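PDB 3CE2: putative peptidase from Chlamydophila abortus, which is a putative zinc metallopeptidase of the M3B (oligopeptidase F) family, predicted to cleave a variety of small bioactive peptides. Local coordinates for residues L584-T588 and V589-Q593; T111-H114 and T115-A118; T129-E133 and S134-Q138; R460-D463 and T464-S467. All coordinates share one frame; numbering follows the deposited sequence.

In the fold
From the N terminus the contacts come in series, and none nests in or crosses another. Each is local and joins two adjoining segments, so none closes a long loop. Contact 2 comes first, on helix 101-120. Contact 3 follows and starts helix 133-141 after the loop from helix 124-129. The two have centres about 29 Å apart. Contact 4 lies much later, on helix 451-487, near the zinc site of His402, His406 and Glu430. Contact 1 is last and leads from helix 575-581 into helix 590-607. That last helix also packs on Leu462 and Ile465 of contact 4. Contacts 2 and 4 lie on opposite sides of the chain's centre.

Contact 1: residues L584-T588 and V589-Q593; sequences LDMGT and VEPIQ
The chain doubles back so that the CA atoms of Leu584 and Pro591 lie 5.9 Å apart, and a type I beta turn from Asp585 to Thr588 makes the bend. Thr588 N donates to Asp585 O to close that turn. Asp585 adds an Asx turn: its OD1 accepts from Gly587 N at 2.8 Å, on the anti side of the carboxylate and 23° out of its plane. Thr588 precedes the turn into the helix and gives it a weak capping bond. Its OG1 stands between the backbone N and the carbonyl carbon (chi1 76°), where it faces Glu590 N. The bond is long, 3.3 Å from Glu590 N to Thr588 OG1, but nearly straight. The carboxylate of Glu590 bends back over the same hydroxyl, with OE2 3.0 Å from Thr588 OG1. Pro591 fills the inside of the bend. Pro591 CD rests 3.4 Å from Asp585 O. Pro591 CB meets Met586 SD at 4.0 Å, and Pro591 CG faces Leu584 CG. Leu584 packs on Ala544, Cys547 and Phe548 of helix 536-553, while Met586 reaches Leu576 and Leu579 of helix 575-581. Val589 and Ile592 pack against helix 278-289, so the bend joins three helices to the start of helix 590-607.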
loop_
_atom_site.group_PDB
_atom_site.type_symbol
_atom_site.label_atom_id
_atom_site.label_comp_id
_atom_site.label_asym_id
_atom_site.label_seq_id
_atom_site.Cartn_x
_atom_site.Cartn_y
_atom_site.Cartn_z
ATOM N N LEU A 584 12.238 0.640 16.262
ATOM C CA LEU A 584 11.100 -0.270 16.198
ATOM C C LEU A 584 11.588 -1.676 15.949
ATOM O O LEU A 584 12.020 -1.992 14.859
ATOM C CB LEU A 584 10.143 0.122 15.079
ATOM C CG LEU A 584 8.995 0.999 15.554
ATOM C CD1 LEU A 584 9.555 2.206 16.308
ATOM C CD2 LEU A 584 8.118 1.442 14.404
ATOM N N ASP A 585 11.528 -2.534 16.948
ATOM C CA ASP A 585 11.950 -3.891 16.717
ATOM C C ASP A 585 10.742 -4.809 16.537
ATOM O O ASP A 585 10.167 -5.305 17.518
ATOM C CB ASP A 585 12.839 -4.364 17.858
ATOM C CG ASP A 585 13.510 -5.693 17.564
ATOM O OD1 ASP A 585 13.021 -6.455 16.692
ATOM O OD2 ASP A 585 14.532 -5.973 18.228
ATOM N N MET A 586 10.357 -5.023 15.281
ATOM C CA MET A 586 9.183 -5.827 14.966
ATOM C C MET A 586 9.434 -7.270 15.356
ATOM O O MET A 586 8.516 -8.072 15.393
ATOM C CB MET A 586 8.839 -5.750 13.479
ATOM C CG MET A 586 8.766 -4.346 12.905
ATOM S SD MET A 586 7.417 -3.359 13.595
ATOM C CE MET A 586 5.971 -4.212 12.942
ATOM N N GLY A 587 10.685 -7.604 15.640
ATOM C CA GLY A 587 11.010 -8.932 16.150
ATOM C C GLY A 587 10.531 -9.079 17.590
ATOM O O GLY A 587 10.535 -10.174 18.154
ATOM N N THR A 588 10.114 -7.974 18.195
ATOM C CA THR A 588 9.593 -8.035 19.539
ATOM C C THR A 588 8.175 -7.512 19.568
ATOM O O THR A 588 7.543 -7.283 18.551
ATOM C CB THR A 588 10.456 -7.244 20.553
ATOM O OG1 THR A 588 10.232 -5.831 20.425
ATOM C CG2 THR A 588 11.913 -7.534 20.341
ATOM N N VAL A 589 7.707 -7.277 20.769
ATOM C CA VAL A 589 6.325 -7.051 21.038
ATOM C C VAL A 589 6.134 -5.555 21.273
ATOM O O VAL A 589 5.017 -5.059 21.318
ATOM C CB VAL A 589 5.975 -7.953 22.287
ATOM C CG1 VAL A 589 5.321 -7.199 23.439
ATOM C CG2 VAL A 589 5.187 -9.185 21.867
ATOM N N GLU A 590 7.233 -4.825 21.409
ATOM C CA GLU A 590 7.140 -3.413 21.782
ATOM C C GLU A 590 6.340 -2.548 20.791
ATOM O O GLU A 590 5.422 -1.824 21.187
ATOM C CB GLU A 590 8.531 -2.821 22.024
ATOM C CG GLU A 590 9.282 -3.453 23.216
ATOM C CD GLU A 590 10.757 -3.777 22.908
ATOM O OE1 GLU A 590 11.505 -2.887 22.452
ATOM O OE2 GLU A 590 11.177 -4.935 23.126
ATOM N N PRO A 591 6.679 -2.611 19.496
ATOM C CA PRO A 591 5.963 -1.720 18.608
ATOM C C PRO A 591 4.452 -1.972 18.663
ATOM O O PRO A 591 3.670 -1.021 18.731
ATOM C CB PRO A 591 6.532 -2.073 17.231
ATOM C CG PRO A 591 7.880 -2.619 17.533
ATOM C CD PRO A 591 7.667 -3.422 18.770
ATOM N N ILE A 592 4.030 -3.230 18.656
ATOM C CA ILE A 592 2.593 -3.464 18.691
ATOM C C ILE A 592 1.936 -3.028 20.004
ATOM O O ILE A 592 0.770 -2.640 20.022
ATOM C CB ILE A 592 2.204 -4.886 18.326
ATOM C CG1 ILE A 592 0.722 -4.900 17.957
ATOM C CG2 ILE A 592 2.539 -5.821 19.460
ATOM C CD1 ILE A 592 0.205 -6.214 17.424
ATOM N N GLN A 593 2.688 -3.044 21.094
ATOM C CA GLN A 593 2.141 -2.589 22.361
ATOM C C GLN A 593 1.979 -1.086 22.368
ATOM O O GLN A 593 1.004 -0.556 22.924
ATOM C CB GLN A 593 3.005 -3.054 23.522
ATOM C CG GLN A 593 2.913 -4.545 23.716
ATOM C CD GLN A 593 3.492 -4.989 25.041
ATOM O OE1 GLN A 593 4.601 -4.596 25.410
ATOM N NE2 GLN A 593 2.733 -5.819 25.769
#

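Contact 2: residues T111-H114 and T115-A118; sequences THLH and TLFA
Thr115 reaches back one helical turn to Thr111 and holds its carbonyl twice. The hydroxyl OG1 of Thr115 donates to Thr111 O at 3.1 Å, and Thr115 N donates to the same oxygen. The two donors come from opposite faces of the carbonyl plane, and the hydroxyl lies 33° from that plane, further than the amide. The first torsion explains this reach. Thr115 OG1 sits beside its own backbone N and trans to the carbonyl carbon (chi1 -51°), so it faces the preceding turn.

Leu116 makes the apolar part. Its CD2 branch touches two side chains of the turn before. Leu116 CD2 is 3.8 Å from NE2 of the His112 ring and 4.0 Å from Leu113 CD2. The His112 ring can meet it because CG of His112 lies trans to the backbone N (chi1 170°). Phe117 touches the earlier turn through its CB, 3.5 Å from Leu113 O, and its ring leads away.

Regular backbone bonds run alongside. Phe117 N donates to Leu113 O at 2.9 Å, and Ala118 N donates to His114 O.

His114 uses ND1 to bond Ile110 O, and its ring meets Tyr87 edge-to-face. Helix 66-96 packs against Thr111, His114 and Phe117, and the Phe117 ring also meets Trp53 edge-to-face. His112, Leu113 and Leu116 lie against the loop between helices 33-42 and 66-96, on Leu45, Phe43 and Thr52, so this part of helix 101-120 packs on both that loop and helix 66-96.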
loop_
_atom_site.group_PDB
_atom_site.type_symbol
_atom_site.label_atom_id
_atom_site.label_comp_id
_atom_site.label_asym_id
_atom_site.label_seq_id
_atom_site.Cartn_x
_atom_site.Cartn_y
_atom_site.Cartn_z
ATOM N N THR A 111 7.380 4.827 -22.320
ATOM C CA THR A 111 6.917 3.547 -21.836
ATOM C C THR A 111 7.520 2.431 -22.696
ATOM O O THR A 111 7.998 1.410 -22.184
ATOM C CB THR A 111 5.359 3.468 -21.818
ATOM O OG1 THR A 111 4.859 4.459 -20.915
ATOM C CG2 THR A 111 4.862 2.056 -21.355
ATOM N N HIS A 112 7.497 2.627 -24.009
ATOM C CA HIS A 112 8.023 1.623 -24.918
ATOM C C HIS A 112 9.513 1.454 -24.621
ATOM O O HIS A 112 10.007 0.336 -24.533
ATOM C CB HIS A 112 7.799 2.057 -26.368
ATOM C CG HIS A 112 8.509 1.207 -27.374
ATOM N ND1 HIS A 112 8.201 -0.126 -27.574
ATOM C CD2 HIS A 112 9.501 1.502 -28.251
ATOM C CE1 HIS A 112 8.981 -0.616 -28.523
ATOM N NE2 HIS A 112 9.776 0.351 -28.954
ATOM N N LEU A 113 10.207 2.577 -24.445
ATOM C CA LEU A 113 11.630 2.572 -24.075
ATOM C C LEU A 113 11.945 1.762 -22.814
ATOM O O LEU A 113 12.941 1.041 -22.766
ATOM C CB LEU A 113 12.152 3.995 -23.918
ATOM C CG LEU A 113 12.872 4.427 -25.181
ATOM C CD1 LEU A 113 13.818 5.629 -24.956
ATOM C CD2 LEU A 113 13.629 3.211 -25.663
ATOM N N HIS A 114 11.092 1.885 -21.801
ATOM C CA HIS A 114 11.266 1.139 -20.573
ATOM C C HIS A 114 11.132 -0.336 -20.824
ATOM O O HIS A 114 11.826 -1.129 -20.205
ATOM C CB HIS A 114 10.256 1.563 -19.517
ATOM C CG HIS A 114 10.703 2.732 -18.696
ATOM N ND1 HIS A 114 10.638 4.032 -19.154
ATOM C CD2 HIS A 114 11.215 2.801 -17.444
ATOM C CE1 HIS A 114 11.084 4.853 -18.219
ATOM N NE2 HIS A 114 11.443 4.130 -17.173
ATOM N N THR A 115 10.244 -0.712 -21.732
ATOM C CA THR A 115 10.033 -2.124 -22.008
ATOM C C THR A 115 11.225 -2.687 -22.781
ATOM O O THR A 115 11.578 -3.870 -22.655
ATOM C CB THR A 115 8.698 -2.365 -22.763
ATOM O OG1 THR A 115 7.638 -1.700 -22.063
ATOM C CG2 THR A 115 8.369 -3.864 -22.820
ATOM N N LEU A 116 11.865 -1.827 -23.553
ATOM C CA LEU A 116 13.015 -2.240 -24.326
ATOM C C LEU A 116 14.151 -2.487 -23.342
ATOM O O LEU A 116 14.719 -3.582 -23.275
ATOM C CB LEU A 116 13.391 -1.142 -25.323
ATOM C CG LEU A 116 13.537 -1.514 -26.806
ATOM C CD1 LEU A 116 12.538 -2.613 -27.208
ATOM C CD2 LEU A 116 13.351 -0.259 -27.667
ATOM N N PHE A 117 14.452 -1.454 -22.561
ATOM C CA PHE A 117 15.387 -1.569 -21.455
ATOM C C PHE A 117 15.185 -2.859 -20.697
ATOM O O PHE A 117 16.132 -3.633 -20.510
ATOM C CB PHE A 117 15.226 -0.401 -20.488
ATOM C CG PHE A 117 16.295 -0.343 -19.458
ATOM C CD1 PHE A 117 17.629 -0.261 -19.837
ATOM C CD2 PHE A 117 15.983 -0.386 -18.108
ATOM C CE1 PHE A 117 18.624 -0.214 -18.901
ATOM C CE2 PHE A 117 16.988 -0.338 -17.154
ATOM C CZ PHE A 117 18.308 -0.252 -17.556
ATOM N N ALA A 118 13.952 -3.096 -20.263
ATOM C CA ALA A 118 13.657 -4.312 -19.519
ATOM C C ALA A 118 13.979 -5.591 -20.321
ATOM O O ALA A 118 14.414 -6.598 -19.757
ATOM C CB ALA A 118 12.218 -4.311 -19.008
#

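Contact 3: residues T129-E133 and S134-Q138; sequences TSLSE and SLIAQ
Ser132 caps the helix that Leu135 and Ile136 enter, and its side chain and carbonyl oxygen both take part. Three hydrogen bonds join the segments. In the capping bond, Leu135 N donates to Ser132 OG at 3.0 Å. It is almost straight, with an angle of 175° at the hydrogen. The torsion of the serine sets this up: chi1 of 73° puts OG between the backbone N and the carbonyl carbon, turned to the first helical turn. There it serves an amide that has no earlier carbonyl of the helix to bond. The other two bonds are ordinary helical ones. Ile136 N donates to Ser132 O at 3.0 Å, and Ala137 N donates to Glu133 O at 2.9 Å.

Apolar contacts bridge the same turn. CB of Leu131 is the touching atom on the loop side. Leu131 CB meets Ile136 CD1 at 3.6 Å and Leu135 CB at 4.0 Å. Ile136 gets there because CG1 lies beside its backbone N (chi1 -65°) and carries CD1 back past the Ser132 carbonyl. Leu135 keeps its CB and CG close to Ser132 OG, so the capping oxygen has an aliphatic neighbour on the helix.

Outside the segments, Ile136 touches Phe156 of helix 149-156, and Leu135 touches Asp64 in a loop.

The pattern is a serine N-cap joined to a hydrophobic staple. Leu131, just before the cap, packs on Ile136, the fourth residue after Ser132. Together they mark the start of helix 133-141.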
loop_
_atom_site.group_PDB
_atom_site.type_symbol
_atom_site.label_atom_id
_atom_site.label_comp_id
_atom_site.label_asym_id
_atom_site.label_seq_id
_atom_site.Cartn_x
_atom_site.Cartn_y
_atom_site.Cartn_z
ATOM N N THR A 129 22.119 -14.588 -10.176
ATOM C CA THR A 129 21.633 -15.599 -9.256
ATOM C C THR A 129 22.226 -16.962 -9.552
ATOM O O THR A 129 22.130 -17.863 -8.726
ATOM C CB THR A 129 20.095 -15.723 -9.238
ATOM O OG1 THR A 129 19.619 -16.039 -10.554
ATOM C CG2 THR A 129 19.486 -14.436 -8.776
ATOM N N SER A 130 22.854 -17.126 -10.708
ATOM C CA SER A 130 23.492 -18.411 -10.979
ATOM C C SER A 130 25.044 -18.461 -10.855
ATOM O O SER A 130 25.650 -19.459 -11.231
ATOM C CB SER A 130 23.034 -18.947 -12.330
ATOM O OG SER A 130 23.546 -18.122 -13.347
ATOM N N LEU A 131 25.680 -17.412 -10.331
ATOM C CA LEU A 131 27.096 -17.493 -9.941
ATOM C C LEU A 131 27.303 -18.476 -8.794
ATOM O O LEU A 131 26.396 -18.692 -7.993
ATOM C CB LEU A 131 27.586 -16.133 -9.481
ATOM C CG LEU A 131 27.375 -15.107 -10.566
ATOM C CD1 LEU A 131 27.959 -13.803 -10.155
ATOM C CD2 LEU A 131 28.043 -15.636 -11.835
ATOM N N SER A 132 28.498 -19.052 -8.689
ATOM C CA SER A 132 28.814 -19.949 -7.555
ATOM C C SER A 132 28.679 -19.235 -6.205
ATOM O O SER A 132 28.551 -18.003 -6.153
ATOM C CB SER A 132 30.239 -20.472 -7.687
ATOM O OG SER A 132 31.164 -19.442 -7.379
ATOM N N GLU A 133 28.723 -19.995 -5.113
ATOM C CA GLU A 133 28.719 -19.378 -3.777
ATOM C C GLU A 133 29.985 -18.559 -3.595
ATOM O O GLU A 133 29.965 -17.473 -3.020
ATOM C CB GLU A 133 28.652 -20.428 -2.673
ATOM C CG GLU A 133 27.376 -21.225 -2.662
ATOM C CD GLU A 133 27.591 -22.638 -2.151
ATOM O OE1 GLU A 133 28.139 -22.789 -1.031
ATOM O OE2 GLU A 133 27.216 -23.593 -2.876
ATOM N N SER A 134 31.085 -19.100 -4.094
ATOM C CA SER A 134 32.378 -18.483 -3.952
ATOM C C SER A 134 32.405 -17.090 -4.592
ATOM O O SER A 134 32.821 -16.115 -3.955
ATOM C CB SER A 134 33.446 -19.390 -4.565
ATOM O OG SER A 134 34.494 -18.603 -5.110
ATOM N N LEU A 135 31.960 -17.011 -5.847
ATOM C CA LEU A 135 31.803 -15.731 -6.544
ATOM C C LEU A 135 30.837 -14.768 -5.856
ATOM O O LEU A 135 31.108 -13.561 -5.767
ATOM C CB LEU A 135 31.320 -15.971 -7.967
ATOM C CG LEU A 135 32.490 -16.314 -8.873
ATOM C CD1 LEU A 135 32.042 -16.479 -10.319
ATOM C CD2 LEU A 135 33.503 -15.203 -8.724
ATOM N N ILE A 136 29.701 -15.297 -5.397
ATOM C CA ILE A 136 28.764 -14.503 -4.633
ATOM C C ILE A 136 29.580 -13.813 -3.531
ATOM O O ILE A 136 29.582 -12.578 -3.423
ATOM C CB ILE A 136 27.614 -15.375 -4.017
ATOM C CG1 ILE A 136 26.708 -16.028 -5.089
ATOM C CG2 ILE A 136 26.791 -14.586 -3.006
ATOM C CD1 ILE A 136 26.394 -15.158 -6.247
ATOM N N ALA A 137 30.299 -14.604 -2.729
ATOM C CA ALA A 137 31.016 -14.039 -1.574
ATOM C C ALA A 137 32.113 -13.081 -2.009
ATOM O O ALA A 137 32.333 -12.058 -1.359
ATOM C CB ALA A 137 31.549 -15.126 -0.628
ATOM N N GLN A 138 32.769 -13.372 -3.126
ATOM C CA GLN A 138 33.785 -12.458 -3.621
ATOM C C GLN A 138 33.190 -11.092 -3.912
ATOM O O GLN A 138 33.819 -10.070 -3.636
ATOM C CB GLN A 138 34.478 -13.001 -4.854
ATOM C CG GLN A 138 35.367 -11.973 -5.556
ATOM C CD GLN A 138 35.750 -12.394 -7.004
ATOM O OE1 GLN A 138 36.081 -13.565 -7.268
ATOM N NE2 GLN A 138 35.701 -11.431 -7.939
#

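Contact 4: residues R460-D463 and T464-S467; sequences RCLD and TIFS
Arg460 O takes both the hydroxyl and the amide of Thr464, within helix 451-487. Thr464 OG1 donates to Arg460 O at 2.8 Å, and Thr464 N donates to it at 3.1 Å. They approach from opposite faces of the carbonyl plane. The hydroxyl can do so because it stands beside its own backbone N (chi1 -67°), so the threonine folds its polar branch onto the helix. Ile465 N donates to Cys461 O, Phe466 N to Leu462 O, and Ser467 N to Asp463 O.

Apolar contacts line another side of the helix. Cys461 SG meets Ile465 CD1 at 3.8 Å. The CD2 branch of Leu462 lies near both Ile465 CD1 and Phe466 CE2, 4.2 Å from the latter. Phe466 also turns its ring edge to the helix: its CD2 is 3.3 Å from Leu462 O, which lies near the ring plane.

The charged contact lies outside the segments. Asp463 OD1 forms a salt bridge with Lys302 and a hydrogen bond with Tyr298, both of helix 292-306. Cys461 packs on helix 431-447 and Leu462 on helix 590-607.

The Thr464 side chain is about 9 Å from those of His402 and Glu430. With His406 these bind zinc. This turn of regular helix thus lies near the HExxH-and-glutamate zinc site of an M3 peptidase, without binding the metal.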
loop_
_atom_site.group_PDB
_atom_site.type_symbol
_atom_site.label_atom_id
_atom_site.label_comp_id
_atom_site.label_asym_id
_atom_site.label_seq_id
_atom_site.Cartn_x
_atom_site.Cartn_y
_atom_site.Cartn_z
ATOM N N ARG A 460 -13.882 8.270 12.865
ATOM C CA ARG A 460 -13.228 8.050 11.592
ATOM C C ARG A 460 -11.891 7.355 11.822
ATOM O O ARG A 460 -11.495 6.423 11.105
ATOM C CB ARG A 460 -13.020 9.374 10.869
ATOM C CG ARG A 460 -12.593 9.188 9.423
ATOM C CD ARG A 460 -12.741 10.460 8.628
ATOM N NE ARG A 460 -11.957 11.543 9.217
ATOM C CZ ARG A 460 -12.467 12.564 9.902
ATOM N NH1 ARG A 460 -11.656 13.488 10.401
ATOM N NH2 ARG A 460 -13.780 12.668 10.086
ATOM N N CYS A 461 -11.222 7.821 12.858
ATOM C CA CYS A 461 -9.946 7.316 13.262
ATOM C C CYS A 461 -9.983 5.867 13.763
ATOM O O CYS A 461 -9.113 5.066 13.428
ATOM C CB CYS A 461 -9.405 8.233 14.348
ATOM S SG CYS A 461 -8.017 7.554 15.190
ATOM N N LEU A 462 -10.976 5.499 14.559
ATOM C CA LEU A 462 -11.005 4.118 15.016
ATOM C C LEU A 462 -11.488 3.168 13.924
ATOM O O LEU A 462 -10.952 2.062 13.772
ATOM C CB LEU A 462 -11.782 3.981 16.322
ATOM C CG LEU A 462 -11.060 4.710 17.473
ATOM C CD1 LEU A 462 -11.997 5.181 18.568
ATOM C CD2 LEU A 462 -9.918 3.860 18.071
ATOM N N ASP A 463 -12.470 3.599 13.136
ATOM C CA ASP A 463 -12.932 2.785 11.993
ATOM C C ASP A 463 -11.735 2.402 11.105
ATOM O O ASP A 463 -11.593 1.243 10.681
ATOM C CB ASP A 463 -13.978 3.539 11.153
ATOM C CG ASP A 463 -15.350 3.699 11.872
ATOM O OD1 ASP A 463 -15.632 3.005 12.898
ATOM O OD2 ASP A 463 -16.154 4.540 11.384
ATOM N N THR A 464 -10.878 3.388 10.837
ATOM C CA THR A 464 -9.686 3.195 10.028
ATOM C C THR A 464 -8.730 2.213 10.693
ATOM O O THR A 464 -8.292 1.230 10.085
ATOM C CB THR A 464 -8.955 4.529 9.866
ATOM O OG1 THR A 464 -9.765 5.406 9.085
ATOM C CG2 THR A 464 -7.618 4.346 9.198
ATOM N N ILE A 465 -8.411 2.481 11.955
ATOM C CA ILE A 465 -7.543 1.591 12.706
ATOM C C ILE A 465 -8.130 0.174 12.746
ATOM O O ILE A 465 -7.438 -0.809 12.454
ATOM C CB ILE A 465 -7.301 2.123 14.118
ATOM C CG1 ILE A 465 -6.627 3.485 14.040
ATOM C CG2 ILE A 465 -6.406 1.205 14.853
ATOM C CD1 ILE A 465 -6.444 4.134 15.389
ATOM N N PHE A 466 -9.409 0.061 13.079
ATOM C CA PHE A 466 -9.999 -1.276 13.161
ATOM C C PHE A 466 -10.117 -1.985 11.830
ATOM O O PHE A 466 -9.953 -3.192 11.783
ATOM C CB PHE A 466 -11.300 -1.314 13.979
ATOM C CG PHE A 466 -11.049 -1.370 15.452
ATOM C CD1 PHE A 466 -10.764 -2.586 16.072
ATOM C CD2 PHE A 466 -11.018 -0.201 16.214
ATOM C CE1 PHE A 466 -10.475 -2.635 17.422
ATOM C CE2 PHE A 466 -10.733 -0.244 17.575
ATOM C CZ PHE A 466 -10.472 -1.457 18.176
ATOM N N SER A 467 -10.361 -1.262 10.744
ATOM C CA SER A 467 -10.401 -1.947 9.451
ATOM C C SER A 467 -9.016 -2.204 8.855
ATOM O O SER A 467 -8.813 -3.222 8.170
ATOM C CB SER A 467 -11.289 -1.222 8.443
ATOM O OG SER A 467 -10.606 -0.101 7.939
#